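PDB 3WPU: beta-fructofuranosidase from Arthrobacter, which belongs to the levansucrase/invertase family of the beta-fructosidase clan, whose catalytic domain is a five-bladed beta-propeller. Local coordinates for residues V72-T77 with I96-A101; A114-F119 with G140-E145; Q160-G165 with L177-V182. All coordinates share one frame; numbering follows the deposited sequence.

The three contacts come one after another along the chain, in strands linked as one branched, curled sheet that a propeller view divides into blades. Contact 1 pairs strand 72-81 with strand 93-102, and contact 2 continues outward from strand 115-122 to strand 137-141; their centres are about 9 Å apart, and strands 93-102 and 115-122 are joined by backbone bonds. Together these four antiparallel strands fit one propeller blade. Contact 3, a hairpin, probably begins the next, its centre about 12 Å from that of contact 1 and about 11 Å from that of contact 2. Strands 72-81 and 159-169 run parallel as neighbours, and Gln-162 bonds to Ala-114 and Ile-116, so the two probable blades are joined at both places.

Contact 1 (V72-T77 with I96-A101); sequences VWVWDT and IFSLVA
Ile-96 meets the other strand through CD1, which rests on CG2 of Thr-77. Two residues on, Ser-98 turns its hydroxyl to the same threonine: OG donates to Thr-77 OG1 at 2.9 Å, and OG1 in turn donates to Trp-75 O at 2.7 Å, a relay that fixes both hydroxyls. CB of Ser-98 also leans on CG1 of Val-74. Leu-99 is gripped from two consecutive residues, its N bonding to Asp-76 O (2.8 Å) and its O receiving Trp-75 N (3.0 Å). That one-residue slip is a beta bulge in the antiparallel pair 72-81/93-102, consistent with the inner strands of a propeller blade, with Trp-75 and Asp-76 together facing Leu-99. The indole is folded back by a first torsion of 61°, with CG between the backbone N and the carbonyl carbon, which lays its six-membered ring against Leu-99. CB of Leu-99 stands 3.6 Å from that ring's centroid, 9° off the normal, in a CH-pi contact, and CD1 reaches on to Trp-75 NE1. Asp-76 lies alongside the leucine; its OD2 and Trp-75 NE1 both bond a bound glycerol, while Ser-422 holds OD1. Val-100, on the face with Val-74 and Ser-98, sets CG1 against CG2 of Val-72 at 4.1 Å. Ala-101 makes a two-way backbone pair with Trp-73, and its CB touches CZ3 of Trp-75 (3.7 Å).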
ATOM      1  N   VAL A  72      -5.393 -15.852  12.809  1.00 13.22           N
ATOM      2  CA  VAL A  72      -6.214 -14.882  12.094  1.00 11.86           C
ATOM      3  C   VAL A  72      -5.927 -14.935  10.583  1.00 11.42           C
ATOM      4  O   VAL A  72      -4.929 -15.533  10.153  1.00 10.83           O
ATOM      5  CB  VAL A  72      -5.938 -13.419  12.563  1.00 12.07           C
ATOM      6  CG1 VAL A  72      -6.589 -13.140  13.914  1.00 12.15           C
ATOM      7  CG2 VAL A  72      -4.456 -13.098  12.575  1.00 12.24           C
ATOM      8  N   TRP A  73      -6.814 -14.326   9.796  1.00 10.87           N
ATOM      9  CA  TRP A  73      -6.521 -14.005   8.402  1.00 10.48           C
ATOM     10  C   TRP A  73      -5.838 -12.658   8.431  1.00 10.85           C
ATOM     11  O   TRP A  73      -6.296 -11.773   9.126  1.00 11.24           O
ATOM     12  CB  TRP A  73      -7.772 -13.859   7.552  1.00 10.94           C
ATOM     13  CG  TRP A  73      -8.643 -15.084   7.364  1.00 11.13           C
ATOM     14  CD1 TRP A  73      -9.919 -15.227   7.789  1.00 11.17           C
ATOM     15  CD2 TRP A  73      -8.324 -16.272   6.633  1.00 11.51           C
ATOM     16  NE1 TRP A  73     -10.421 -16.466   7.387  1.00 11.31           N
ATOM     17  CE2 TRP A  73      -9.455 -17.107   6.669  1.00 11.58           C
ATOM     18  CE3 TRP A  73      -7.196 -16.705   5.924  1.00 12.11           C
ATOM     19  CZ2 TRP A  73      -9.476 -18.357   6.044  1.00 12.34           C
ATOM     20  CZ3 TRP A  73      -7.212 -17.951   5.340  1.00 12.73           C
ATOM     21  CH2 TRP A  73      -8.348 -18.750   5.384  1.00 12.50           C
ATOM     22  N   VAL A  74      -4.768 -12.527   7.667  1.00 10.02           N
ATOM     23  CA  VAL A  74      -4.000 -11.277   7.616  1.00  9.67           C
ATOM     24  C   VAL A  74      -3.957 -10.804   6.185  1.00  9.82           C
ATOM     25  O   VAL A  74      -3.698 -11.601   5.293  1.00 10.84           O
ATOM     26  CB  VAL A  74      -2.542 -11.535   8.068  1.00  9.65           C
ATOM     27  CG1 VAL A  74      -1.739 -10.246   7.995  1.00  9.86           C
ATOM     28  CG2 VAL A  74      -2.491 -12.118   9.471  1.00 10.48           C
ATOM     29  N   TRP A  75      -4.116  -9.499   5.935  1.00  9.49           N
ATOM     30  CA  TRP A  75      -3.865  -8.998   4.580  1.00  9.44           C
ATOM     31  C   TRP A  75      -3.103  -7.690   4.628  1.00  9.73           C
ATOM     32  O   TRP A  75      -1.930  -7.725   5.063  1.00 10.14           O
ATOM     33  CB  TRP A  75      -5.090  -9.031   3.644  1.00  9.60           C
ATOM     34  CG  TRP A  75      -6.393  -8.232   3.954  1.00  9.47           C
ATOM     35  CD1 TRP A  75      -6.945  -7.274   3.140  1.00  9.74           C
ATOM     36  CD2 TRP A  75      -7.319  -8.374   5.059  1.00  9.68           C
ATOM     37  NE1 TRP A  75      -8.108  -6.815   3.650  1.00  9.79           N
ATOM     38  CE2 TRP A  75      -8.368  -7.455   4.835  1.00  9.70           C
ATOM     39  CE3 TRP A  75      -7.373  -9.194   6.207  1.00  9.48           C
ATOM     40  CZ2 TRP A  75      -9.436  -7.305   5.720  1.00  9.58           C
ATOM     41  CZ3 TRP A  75      -8.436  -9.046   7.085  1.00  9.60           C
ATOM     42  CH2 TRP A  75      -9.464  -8.117   6.833  1.00  9.87           C
ATOM     43  N   ASP A  76      -3.683  -6.580   4.200  1.00  9.89           N
ATOM     44  CA  ASP A  76      -2.883  -5.345   4.073  1.00  9.86           C
ATOM     45  C   ASP A  76      -2.063  -5.088   5.342  1.00  9.78           C
ATOM     46  O   ASP A  76      -2.610  -5.072   6.438  1.00  9.45           O
ATOM     47  CB  ASP A  76      -3.722  -4.100   3.868  1.00 10.14           C
ATOM     48  CG  ASP A  76      -4.702  -4.184   2.727  1.00 11.25           C
ATOM     49  OD1 ASP A  76      -4.873  -5.224   2.080  1.00 10.96           O
ATOM     50  OD2 ASP A  76      -5.340  -3.146   2.500  1.00 12.65           O
ATOM     51  N   THR A  77      -0.763  -4.869   5.171  1.00  9.44           N
ATOM     52  CA  THR A  77       0.159  -4.719   6.270  1.00  9.59           C
ATOM     53  C   THR A  77       1.007  -3.476   6.016  1.00  9.51           C
ATOM     54  O   THR A  77       1.349  -3.161   4.862  1.00  9.90           O
ATOM     55  CB  THR A  77       1.008  -5.976   6.422  1.00 10.48           C
ATOM     56  OG1 THR A  77       0.110  -7.065   6.754  1.00  9.86           O
ATOM     57  CG2 THR A  77       2.087  -5.818   7.467  1.00 10.44           C
ATOM     58  N   ILE A  96       4.774  -4.236  13.145  1.00 10.83           N
ATOM     59  CA  ILE A  96       3.924  -4.009  11.968  1.00 11.12           C
ATOM     60  C   ILE A  96       2.459  -3.990  12.366  1.00 10.73           C
ATOM     61  O   ILE A  96       2.061  -4.563  13.403  1.00 10.62           O
ATOM     62  CB  ILE A  96       4.161  -5.042  10.864  1.00 11.07           C
ATOM     63  CG1 ILE A  96       3.833  -6.442  11.382  1.00 11.01           C
ATOM     64  CG2 ILE A  96       5.589  -4.910  10.330  1.00 11.18           C
ATOM     65  CD1 ILE A  96       3.924  -7.548  10.343  1.00 11.33           C
ATOM     66  N   PHE A  97       1.681  -3.312  11.532  1.00 10.54           N
ATOM     67  CA  PHE A  97       0.222  -3.264  11.640  1.00 10.86           C
ATOM     68  C   PHE A  97      -0.372  -3.982  10.462  1.00 10.30           C
ATOM     69  O   PHE A  97       0.141  -3.861   9.341  1.00  9.65           O
ATOM     70  CB  PHE A  97      -0.259  -1.812  11.640  1.00 11.36           C
ATOM     71  CG  PHE A  97       0.088  -1.065  12.890  1.00 12.45           C
ATOM     72  CD1 PHE A  97      -0.723  -1.149  14.008  1.00 12.83           C
ATOM     73  CD2 PHE A  97       1.210  -0.269  12.940  1.00 13.92           C
ATOM     74  CE1 PHE A  97      -0.424  -0.453  15.165  1.00 14.10           C
ATOM     75  CE2 PHE A  97       1.513   0.437  14.093  1.00 13.85           C
ATOM     76  CZ  PHE A  97       0.703   0.345  15.199  1.00 13.82           C
ATOM     77  N   SER A  98      -1.447  -4.738  10.705  1.00 10.11           N
ATOM     78  CA  SER A  98      -2.114  -5.492   9.664  1.00 10.07           C
ATOM     79  C   SER A  98      -3.630  -5.451   9.800  1.00  9.80           C
ATOM     80  O   SER A  98      -4.162  -5.409  10.917  1.00  9.18           O
ATOM     81  CB  SER A  98      -1.735  -6.976   9.724  1.00 10.39           C
ATOM     82  OG  SER A  98      -0.341  -7.224   9.620  1.00 10.48           O
ATOM     83  N   LEU A  99      -4.329  -5.528   8.661  1.00  9.77           N
ATOM     84  CA  LEU A  99      -5.747  -5.833   8.667  1.00  9.54           C
ATOM     85  C   LEU A  99      -5.864  -7.317   8.992  1.00  9.28           C
ATOM     86  O   LEU A  99      -5.163  -8.137   8.389  1.00  9.43           O
ATOM     87  CB  LEU A  99      -6.411  -5.559   7.310  1.00  9.49           C
ATOM     88  CG  LEU A  99      -6.370  -4.106   6.828  1.00  9.65           C
ATOM     89  CD1 LEU A  99      -7.307  -3.913   5.661  1.00  9.82           C
ATOM     90  CD2 LEU A  99      -6.690  -3.174   7.982  1.00 10.42           C
ATOM     91  N   VAL A 100      -6.669  -7.616   9.995  1.00  9.39           N
ATOM     92  CA  VAL A 100      -6.905  -9.012  10.405  1.00  9.77           C
ATOM     93  C   VAL A 100      -8.398  -9.280  10.524  1.00 10.25           C
ATOM     94  O   VAL A 100      -9.194  -8.378  10.779  1.00 10.61           O
ATOM     95  CB  VAL A 100      -6.167  -9.361  11.723  1.00  9.82           C
ATOM     96  CG1 VAL A 100      -4.649  -9.157  11.593  1.00  9.61           C
ATOM     97  CG2 VAL A 100      -6.690  -8.564  12.903  1.00  9.61           C
ATOM     98  N   ALA A 101      -8.782 -10.549  10.361  1.00 10.23           N
ATOM     99  CA  ALA A 101     -10.150 -10.974  10.461  1.00 10.89           C
ATOM    100  C   ALA A 101     -10.097 -12.340  11.114  1.00 10.78           C
ATOM    101  O   ALA A 101      -9.109 -13.053  10.935  1.00 11.50           O
ATOM    102  CB  ALA A 101     -10.821 -11.079   9.099  1.00 10.84           C
TER

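Contact 2 (A114-F119 with G140-E145); sequences AKIGYF and GLVFKE
Val-142 has CG1 anti to its backbone N (chi1 169°), which leaves CG2 beside that N and aimed at Ile-116, whose own CG2 is anti to its N. The two methyl groups meet at 3.7 Å, the side chains lying side by side and pointing the same way. Tyr-118 takes the crowded position, CG between the backbone N and the carbonyl carbon (chi1 70°), which swings its CD2 to 3.4 Å from Gly-140 O and also near Val-142 CG2. The same glycine carbonyl receives Tyr-118 N at 3.0 Å. At the far end of the ring, OH bonds Val-214 O of strand 213-226. Here strand 137-141, which fits the outer strand of a propeller blade, meets strand 115-122 and then peels away: the antiparallel pairing of Gly-117 with Leu-141 is followed by loop from Val-142 onward. The departure is pinned by Val-142 N, which donates to Ile-116 O over 2.9 Å in an almost straight bond, 178° at the hydrogen. A water donates to that same carbonyl oxygen and accepts from Phe-143 N, carrying the connection one residue into the loop. On the solvent side the extended chain of Lys-115 runs across Leu-141, its CB meeting CD2 and its CD meeting CD1, the latter at 3.8 Å. Its NZ stops 4.2 Å from Glu-145 OE2, too far for a salt bridge; a water bridges them instead, accepting from Lys-115 NZ at 2.7 Å and donating to Glu-145 OE2 at 3.0 Å, and a second makes the same bridge through weak bonds.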
ATOM      1  N   ALA A 114     -13.335  -6.427   9.247  1.00 10.53           N
ATOM      2  CA  ALA A 114     -11.904  -6.154   9.316  1.00 10.31           C
ATOM      3  C   ALA A 114     -11.574  -5.283  10.509  1.00 10.21           C
ATOM      4  O   ALA A 114     -12.321  -4.357  10.837  1.00  9.45           O
ATOM      5  CB  ALA A 114     -11.447  -5.443   8.059  1.00  9.84           C
ATOM      6  N   LYS A 115     -10.438  -5.596  11.122  1.00  9.87           N
ATOM      7  CA  LYS A 115      -9.888  -4.815  12.231  1.00 10.31           C
ATOM      8  C   LYS A 115      -8.374  -4.683  12.081  1.00  9.84           C
ATOM      9  O   LYS A 115      -7.752  -5.430  11.350  1.00 10.19           O
ATOM     10  CB  LYS A 115     -10.227  -5.496  13.554  1.00 11.05           C
ATOM     11  CG  LYS A 115     -11.713  -5.683  13.770  1.00 11.75           C
ATOM     12  CD  LYS A 115     -11.966  -6.470  15.044  1.00 13.41           C
ATOM     13  CE  LYS A 115     -13.429  -6.815  15.159  1.00 15.17           C
ATOM     14  NZ  LYS A 115     -13.654  -7.487  16.452  1.00 17.28           N
ATOM     15  N   ILE A 116      -7.791  -3.672  12.714  1.00  9.24           N
ATOM     16  CA  ILE A 116      -6.353  -3.540  12.737  1.00  9.19           C
ATOM     17  C   ILE A 116      -5.764  -4.267  13.933  1.00  9.28           C
ATOM     18  O   ILE A 116      -6.155  -4.040  15.087  1.00  9.18           O
ATOM     19  CB  ILE A 116      -5.902  -2.060  12.727  1.00  9.26           C
ATOM     20  CG1 ILE A 116      -6.323  -1.439  11.399  1.00  9.32           C
ATOM     21  CG2 ILE A 116      -4.405  -1.979  12.973  1.00  9.39           C
ATOM     22  CD1 ILE A 116      -6.175   0.072  11.336  1.00  9.34           C
ATOM     23  N   GLY A 117      -4.792  -5.130  13.629  1.00  9.62           N
ATOM     24  CA  GLY A 117      -4.007  -5.838  14.624  1.00 10.32           C
ATOM     25  C   GLY A 117      -2.542  -5.477  14.471  1.00 10.81           C
ATOM     26  O   GLY A 117      -2.179  -4.679  13.603  1.00 10.12           O
ATOM     27  N   TYR A 118      -1.686  -6.028  15.320  1.00 10.97           N
ATOM     28  CA  TYR A 118      -0.256  -5.794  15.182  1.00 11.79           C
ATOM     29  C   TYR A 118       0.563  -7.029  15.462  1.00 12.00           C
ATOM     30  O   TYR A 118       0.102  -7.953  16.131  1.00 11.85           O
ATOM     31  CB  TYR A 118       0.201  -4.617  16.045  1.00 12.49           C
ATOM     32  CG  TYR A 118       0.172  -4.859  17.550  1.00 13.31           C
ATOM     33  CD1 TYR A 118       1.351  -5.116  18.241  1.00 13.74           C
ATOM     34  CD2 TYR A 118      -1.007  -4.797  18.276  1.00 14.17           C
ATOM     35  CE1 TYR A 118       1.354  -5.328  19.603  1.00 14.74           C
ATOM     36  CE2 TYR A 118      -1.009  -5.014  19.660  1.00 15.09           C
ATOM     37  CZ  TYR A 118       0.193  -5.255  20.305  1.00 15.60           C
ATOM     38  OH  TYR A 118       0.274  -5.464  21.669  1.00 20.50           O
ATOM     39  N   PHE A 119       1.767  -7.059  14.893  1.00 11.14           N
ATOM     40  CA  PHE A 119       2.713  -8.149  15.111  1.00 11.26           C
ATOM     41  C   PHE A 119       4.036  -7.521  15.516  1.00 11.34           C
ATOM     42  O   PHE A 119       4.291  -6.346  15.218  1.00 11.28           O
ATOM     43  CB  PHE A 119       2.928  -8.983  13.847  1.00 11.29           C
ATOM     44  CG  PHE A 119       1.730  -9.779  13.365  1.00 10.87           C
ATOM     45  CD1 PHE A 119       1.632 -11.128  13.669  1.00 10.45           C
ATOM     46  CD2 PHE A 119       0.758  -9.207  12.564  1.00 11.03           C
ATOM     47  CE1 PHE A 119       0.571 -11.889  13.193  1.00 10.34           C
ATOM     48  CE2 PHE A 119      -0.306  -9.960  12.080  1.00 10.75           C
ATOM     49  CZ  PHE A 119      -0.403 -11.303  12.419  1.00 10.63           C
ATOM     50  N   GLY A 140      -2.338  -9.051  18.915  1.00 12.25           N
ATOM     51  CA  GLY A 140      -3.773  -8.832  19.052  1.00 12.19           C
ATOM     52  C   GLY A 140      -4.232  -7.540  18.393  1.00 11.72           C
ATOM     53  O   GLY A 140      -3.535  -6.958  17.536  1.00 11.14           O
ATOM     54  N   LEU A 141      -5.430  -7.112  18.789  1.00 11.75           N
ATOM     55  CA  LEU A 141      -6.087  -5.988  18.149  1.00 11.02           C
ATOM     56  C   LEU A 141      -5.592  -4.692  18.747  1.00 11.10           C
ATOM     57  O   LEU A 141      -5.302  -4.613  19.941  1.00 12.69           O
ATOM     58  CB  LEU A 141      -7.588  -6.096  18.316  1.00 11.37           C
ATOM     59  CG  LEU A 141      -8.220  -7.331  17.653  1.00 11.21           C
ATOM     60  CD1 LEU A 141      -9.702  -7.417  17.981  1.00 12.05           C
ATOM     61  CD2 LEU A 141      -8.014  -7.256  16.143  1.00 11.35           C
ATOM     62  N   VAL A 142      -5.526  -3.675  17.909  1.00 10.27           N
ATOM     63  CA  VAL A 142      -5.122  -2.334  18.369  1.00 10.67           C
ATOM     64  C   VAL A 142      -6.201  -1.663  19.220  1.00 11.43           C
ATOM     65  O   VAL A 142      -5.894  -1.045  20.258  1.00 11.94           O
ATOM     66  CB  VAL A 142      -4.736  -1.460  17.183  1.00 10.15           C
ATOM     67  CG1 VAL A 142      -4.565   0.011  17.614  1.00  9.92           C
ATOM     68  CG2 VAL A 142      -3.459  -1.996  16.543  1.00 10.44           C
ATOM     69  N   PHE A 143      -7.441  -1.756  18.761  1.00 11.91           N
ATOM     70  CA  PHE A 143      -8.550  -0.997  19.338  1.00 12.92           C
ATOM     71  C   PHE A 143      -9.452  -1.842  20.234  1.00 14.90           C
ATOM     72  O   PHE A 143      -9.880  -2.937  19.864  1.00 14.50           O
ATOM     73  CB  PHE A 143      -9.379  -0.362  18.237  1.00 12.43           C
ATOM     74  CG  PHE A 143      -8.660   0.714  17.486  1.00 11.90           C
ATOM     75  CD1 PHE A 143      -8.394   1.929  18.079  1.00 12.30           C
ATOM     76  CD2 PHE A 143      -8.224   0.498  16.171  1.00 12.21           C
ATOM     77  CE1 PHE A 143      -7.757   2.918  17.364  1.00 12.28           C
ATOM     78  CE2 PHE A 143      -7.580   1.480  15.464  1.00 12.15           C
ATOM     79  CZ  PHE A 143      -7.333   2.703  16.057  1.00 11.99           C
ATOM     80  N   LYS A 144      -9.792  -1.301  21.394  1.00 16.68           N
ATOM     81  CA  LYS A 144     -10.842  -1.906  22.217  1.00 19.02           C
ATOM     82  C   LYS A 144     -12.184  -1.772  21.512  1.00 19.74           C
ATOM     83  O   LYS A 144     -12.412  -0.839  20.744  1.00 17.47           O
ATOM     84  CB  LYS A 144     -10.903  -1.253  23.599  1.00 20.64           C
ATOM     85  CG  LYS A 144      -9.654  -1.474  24.436  1.00 24.47           C
ATOM     86  CD  LYS A 144      -9.694  -0.632  25.707  1.00 27.09           C
ATOM     87  CE  LYS A 144      -8.417  -0.795  26.514  1.00 30.41           C
ATOM     88  NZ  LYS A 144      -8.292  -2.178  27.048  1.00 32.48           N
ATOM     89  N   GLU A 145     -13.068  -2.733  21.743  1.00 21.72           N
ATOM     90  CA  GLU A 145     -14.408  -2.705  21.147  1.00 24.22           C
ATOM     91  C   GLU A 145     -15.081  -1.343  21.299  1.00 22.33           C
ATOM     92  O   GLU A 145     -15.060  -0.752  22.377  1.00 21.75           O
ATOM     93  CB  GLU A 145     -15.299  -3.763  21.803  1.00 28.03           C
ATOM     94  CG  GLU A 145     -16.580  -4.051  21.032  1.00 31.64           C
ATOM     95  CD  GLU A 145     -16.406  -5.182  20.043  1.00 35.82           C
ATOM     96  OE1 GLU A 145     -16.789  -6.328  20.385  1.00 38.30           O
ATOM     97  OE2 GLU A 145     -15.869  -4.935  18.936  1.00 39.32           O
TER
HETATM   98  O   HOH W   1     -16.687  -6.582  16.092  1.00 27.50           O
HETATM   99  O   HOH W   2     -13.171  -6.134  18.749  1.00 38.63           O
HETATM  100  O   HOH W   3      -8.449  -3.109  16.197  1.00 10.39           O

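Contact 3 (Q160-G165 with L177-V182); sequences QTQWSG and LFFTDV
Gln-160 wraps its side chain around the carbonyl of Val-182. CB lies 4.0 Å from Val-182 O and CG closes to 3.6 Å from that same oxygen; a bend at the second torsion (chi2 -77°) then carries CD round between this carbonyl and Asp-181. At the tip NE2 donates twice, to Val-182 O at 2.9 Å and to Asp-181 OD1 at 2.8 Å. OE1 turns to the hydroxyl of Thr-148. NE2 comes to the valine oxygen from above the carbonyl plane, 57° out of it, leaving the in-plane approach to Thr-161 N, so two donors share one acceptor. The amide and carboxylate planes stand 69° apart, and OD1 too is met from above its plane.

Further along, Thr-161 OG1 lies over the Trp-163 ring toward its rim, and Val-182 CG2 touches CE3 of the same indole. Trp-163 N bonds Thr-180 O at 2.7 Å, and Thr-180 OG1 donates to Ser-164 O at 2.8 Å while also receiving Asp-246 N. On the other side of the sheet, CG of Gln-162 packs on CE1 of Phe-179 at 3.8 Å, and OE1 of Gln-162 goes to Ile-116 N on strand 115-122. Ser-164 N bonds a bound glycerol. This is an antiparallel hairpin, consistent with the first two strands of a propeller blade, its inner strand probably bordering, as is usual in this family, the central pocket.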
ATOM      1  N   GLN A 160     -18.797  -2.232  11.278  1.00 11.39           N
ATOM      2  CA  GLN A 160     -17.916  -1.106  11.549  1.00 10.70           C
ATOM      3  C   GLN A 160     -16.504  -1.689  11.538  1.00 10.60           C
ATOM      4  O   GLN A 160     -16.164  -2.537  12.358  1.00 10.96           O
ATOM      5  CB  GLN A 160     -18.305  -0.445  12.868  1.00 10.36           C
ATOM      6  CG  GLN A 160     -17.983   1.052  12.981  1.00 10.41           C
ATOM      7  CD  GLN A 160     -16.523   1.346  13.245  1.00 10.48           C
ATOM      8  OE1 GLN A 160     -16.062   1.256  14.368  1.00 11.24           O
ATOM      9  NE2 GLN A 160     -15.785   1.725  12.191  1.00 10.96           N
ATOM     10  N   THR A 161     -15.703  -1.243  10.579  1.00 10.64           N
ATOM     11  CA  THR A 161     -14.387  -1.833  10.341  1.00 10.42           C
ATOM     12  C   THR A 161     -13.300  -0.804  10.382  1.00 10.43           C
ATOM     13  O   THR A 161     -13.552   0.388  10.297  1.00 10.33           O
ATOM     14  CB  THR A 161     -14.287  -2.484   8.970  1.00 11.03           C
ATOM     15  OG1 THR A 161     -14.469  -1.515   7.927  1.00 10.49           O
ATOM     16  CG2 THR A 161     -15.323  -3.532   8.818  1.00 11.23           C
ATOM     17  N   GLN A 162     -12.087  -1.319  10.509  1.00 10.48           N
ATOM     18  CA  GLN A 162     -10.867  -0.569  10.303  1.00 10.63           C
ATOM     19  C   GLN A 162     -10.211  -1.128   9.055  1.00 10.51           C
ATOM     20  O   GLN A 162      -9.999  -2.338   8.925  1.00 11.02           O
ATOM     21  CB  GLN A 162      -9.923  -0.646  11.492  1.00 11.04           C
ATOM     22  CG  GLN A 162     -10.522  -0.137  12.789  1.00 11.34           C
ATOM     23  CD  GLN A 162     -10.649  -1.211  13.847  1.00 11.44           C
ATOM     24  OE1 GLN A 162      -9.801  -2.077  13.948  1.00 11.01           O
ATOM     25  NE2 GLN A 162     -11.680  -1.116  14.679  1.00 12.78           N
ATOM     26  N   TRP A 163      -9.987  -0.238   8.102  1.00 10.06           N
ATOM     27  CA  TRP A 163      -9.308  -0.555   6.849  1.00 10.31           C
ATOM     28  C   TRP A 163      -7.914   0.128   6.821  1.00 10.34           C
ATOM     29  O   TRP A 163      -7.540   0.776   7.804  1.00 10.53           O
ATOM     30  CB  TRP A 163     -10.237  -0.179   5.690  1.00 10.21           C
ATOM     31  CG  TRP A 163     -11.350  -1.181   5.398  1.00 10.00           C
ATOM     32  CD1 TRP A 163     -11.630  -2.342   6.061  1.00 10.17           C
ATOM     33  CD2 TRP A 163     -12.316  -1.059   4.362  1.00  9.98           C
ATOM     34  NE1 TRP A 163     -12.715  -2.972   5.469  1.00 10.09           N
ATOM     35  CE2 TRP A 163     -13.153  -2.203   4.421  1.00  9.97           C
ATOM     36  CE3 TRP A 163     -12.534  -0.121   3.358  1.00 10.39           C
ATOM     37  CZ2 TRP A 163     -14.218  -2.394   3.522  1.00 10.39           C
ATOM     38  CZ3 TRP A 163     -13.592  -0.323   2.446  1.00 10.64           C
ATOM     39  CH2 TRP A 163     -14.411  -1.458   2.540  1.00 10.72           C
ATOM     40  N   SER A 164      -7.179   0.017   5.701  1.00 10.22           N
ATOM     41  CA  SER A 164      -5.734   0.257   5.626  0.50 10.31           C
ATOM     42  C   SER A 164      -5.359   1.708   5.843  1.00  9.86           C
ATOM     43  O   SER A 164      -6.151   2.600   5.638  1.00 10.09           O
ATOM     44  CB  SER A 164      -5.164  -0.172   4.255  0.50 10.79           C
ATOM     45  OG  SER A 164      -3.749  -0.302   4.300  0.50 11.29           O
ATOM     46  N   GLY A 165      -4.121   1.894   6.242  1.00  9.42           N
ATOM     47  CA  GLY A 165      -3.529   3.220   6.332  1.00  9.87           C
ATOM     48  C   GLY A 165      -2.029   3.090   6.457  1.00 10.37           C
ATOM     49  O   GLY A 165      -1.371   2.451   5.619  1.00 10.47           O
ATOM     50  N   LEU A 177      -1.408   6.439  14.246  1.00 10.15           N
ATOM     51  CA  LEU A 177      -1.985   5.473  13.346  1.00 10.07           C
ATOM     52  C   LEU A 177      -3.043   6.143  12.443  1.00  9.25           C
ATOM     53  O   LEU A 177      -4.100   6.576  12.892  1.00  9.60           O
ATOM     54  CB  LEU A 177      -2.566   4.322  14.147  1.00 10.14           C
ATOM     55  CG  LEU A 177      -3.257   3.195  13.373  1.00 10.96           C
ATOM     56  CD1 LEU A 177      -2.321   2.581  12.347  1.00 11.22           C
ATOM     57  CD2 LEU A 177      -3.775   2.151  14.342  1.00 11.84           C
ATOM     58  N   PHE A 178      -2.693   6.314  11.178  1.00  9.87           N
ATOM     59  CA  PHE A 178      -3.627   6.820  10.167  1.00  9.60           C
ATOM     60  C   PHE A 178      -4.329   5.622   9.561  1.00  9.09           C
ATOM     61  O   PHE A 178      -3.679   4.715   9.106  1.00  9.31           O
ATOM     62  CB  PHE A 178      -2.896   7.612   9.105  1.00 10.44           C
ATOM     63  CG  PHE A 178      -2.282   8.881   9.634  1.00 10.30           C
ATOM     64  CD1 PHE A 178      -3.012  10.050   9.714  1.00 10.81           C
ATOM     65  CD2 PHE A 178      -0.992   8.856  10.144  1.00 10.65           C
ATOM     66  CE1 PHE A 178      -2.454  11.217  10.230  1.00 10.76           C
ATOM     67  CE2 PHE A 178      -0.427  10.017  10.664  1.00 10.70           C
ATOM     68  CZ  PHE A 178      -1.170  11.188  10.714  1.00 10.95           C
ATOM     69  N   PHE A 179      -5.643   5.632   9.537  1.00  8.91           N
ATOM     70  CA  PHE A 179      -6.376   4.493   9.007  1.00  8.82           C
ATOM     71  C   PHE A 179      -7.700   4.902   8.389  1.00  9.25           C
ATOM     72  O   PHE A 179      -8.065   6.060   8.373  1.00  9.45           O
ATOM     73  CB  PHE A 179      -6.542   3.423  10.092  1.00  9.13           C
ATOM     74  CG  PHE A 179      -7.499   3.804  11.202  1.00  9.98           C
ATOM     75  CD1 PHE A 179      -8.765   3.229  11.283  1.00 10.48           C
ATOM     76  CD2 PHE A 179      -7.132   4.754  12.161  1.00 10.11           C
ATOM     77  CE1 PHE A 179      -9.648   3.580  12.307  1.00 10.36           C
ATOM     78  CE2 PHE A 179      -8.011   5.108  13.176  1.00 10.42           C
ATOM     79  CZ  PHE A 179      -9.262   4.519  13.239  1.00 10.52           C
ATOM     80  N   THR A 180      -8.391   3.927   7.823  1.00  8.78           N
ATOM     81  CA  THR A 180      -9.681   4.152   7.223  1.00  9.67           C
ATOM     82  C   THR A 180     -10.729   3.575   8.149  1.00  9.96           C
ATOM     83  O   THR A 180     -10.771   2.360   8.387  1.00 10.15           O
ATOM     84  CB  THR A 180      -9.796   3.537   5.823  1.00  9.84           C
ATOM     85  OG1 THR A 180      -8.630   3.836   5.029  1.00  9.61           O
ATOM     86  CG2 THR A 180     -11.066   4.026   5.105  1.00 10.15           C
ATOM     87  N   ASP A 181     -11.589   4.443   8.660  1.00 10.30           N
ATOM     88  CA  ASP A 181     -12.567   4.079   9.669  1.00 10.19           C
ATOM     89  C   ASP A 181     -13.903   4.017   8.943  1.00 10.03           C
ATOM     90  O   ASP A 181     -14.326   5.014   8.380  1.00  9.91           O
ATOM     91  CB  ASP A 181     -12.560   5.128  10.789  1.00 10.27           C
ATOM     92  CG  ASP A 181     -13.234   4.631  12.085  1.00 10.60           C
ATOM     93  OD1 ASP A 181     -13.582   3.421  12.197  1.00 10.16           O
ATOM     94  OD2 ASP A 181     -13.424   5.439  13.020  1.00 10.18           O
ATOM     95  N   VAL A 182     -14.536   2.839   8.896  1.00  9.49           N
ATOM     96  CA  VAL A 182     -15.659   2.633   7.988  1.00  9.73           C
ATOM     97  C   VAL A 182     -16.916   2.140   8.701  1.00  9.98           C
ATOM     98  O   VAL A 182     -16.875   1.216   9.541  1.00  9.45           O
ATOM     99  CB  VAL A 182     -15.312   1.633   6.859  1.00  9.49           C
ATOM    100  CG1 VAL A 182     -16.349   1.676   5.747  1.00  9.73           C
ATOM    101  CG2 VAL A 182     -13.941   1.931   6.277  1.00  9.43           C
TER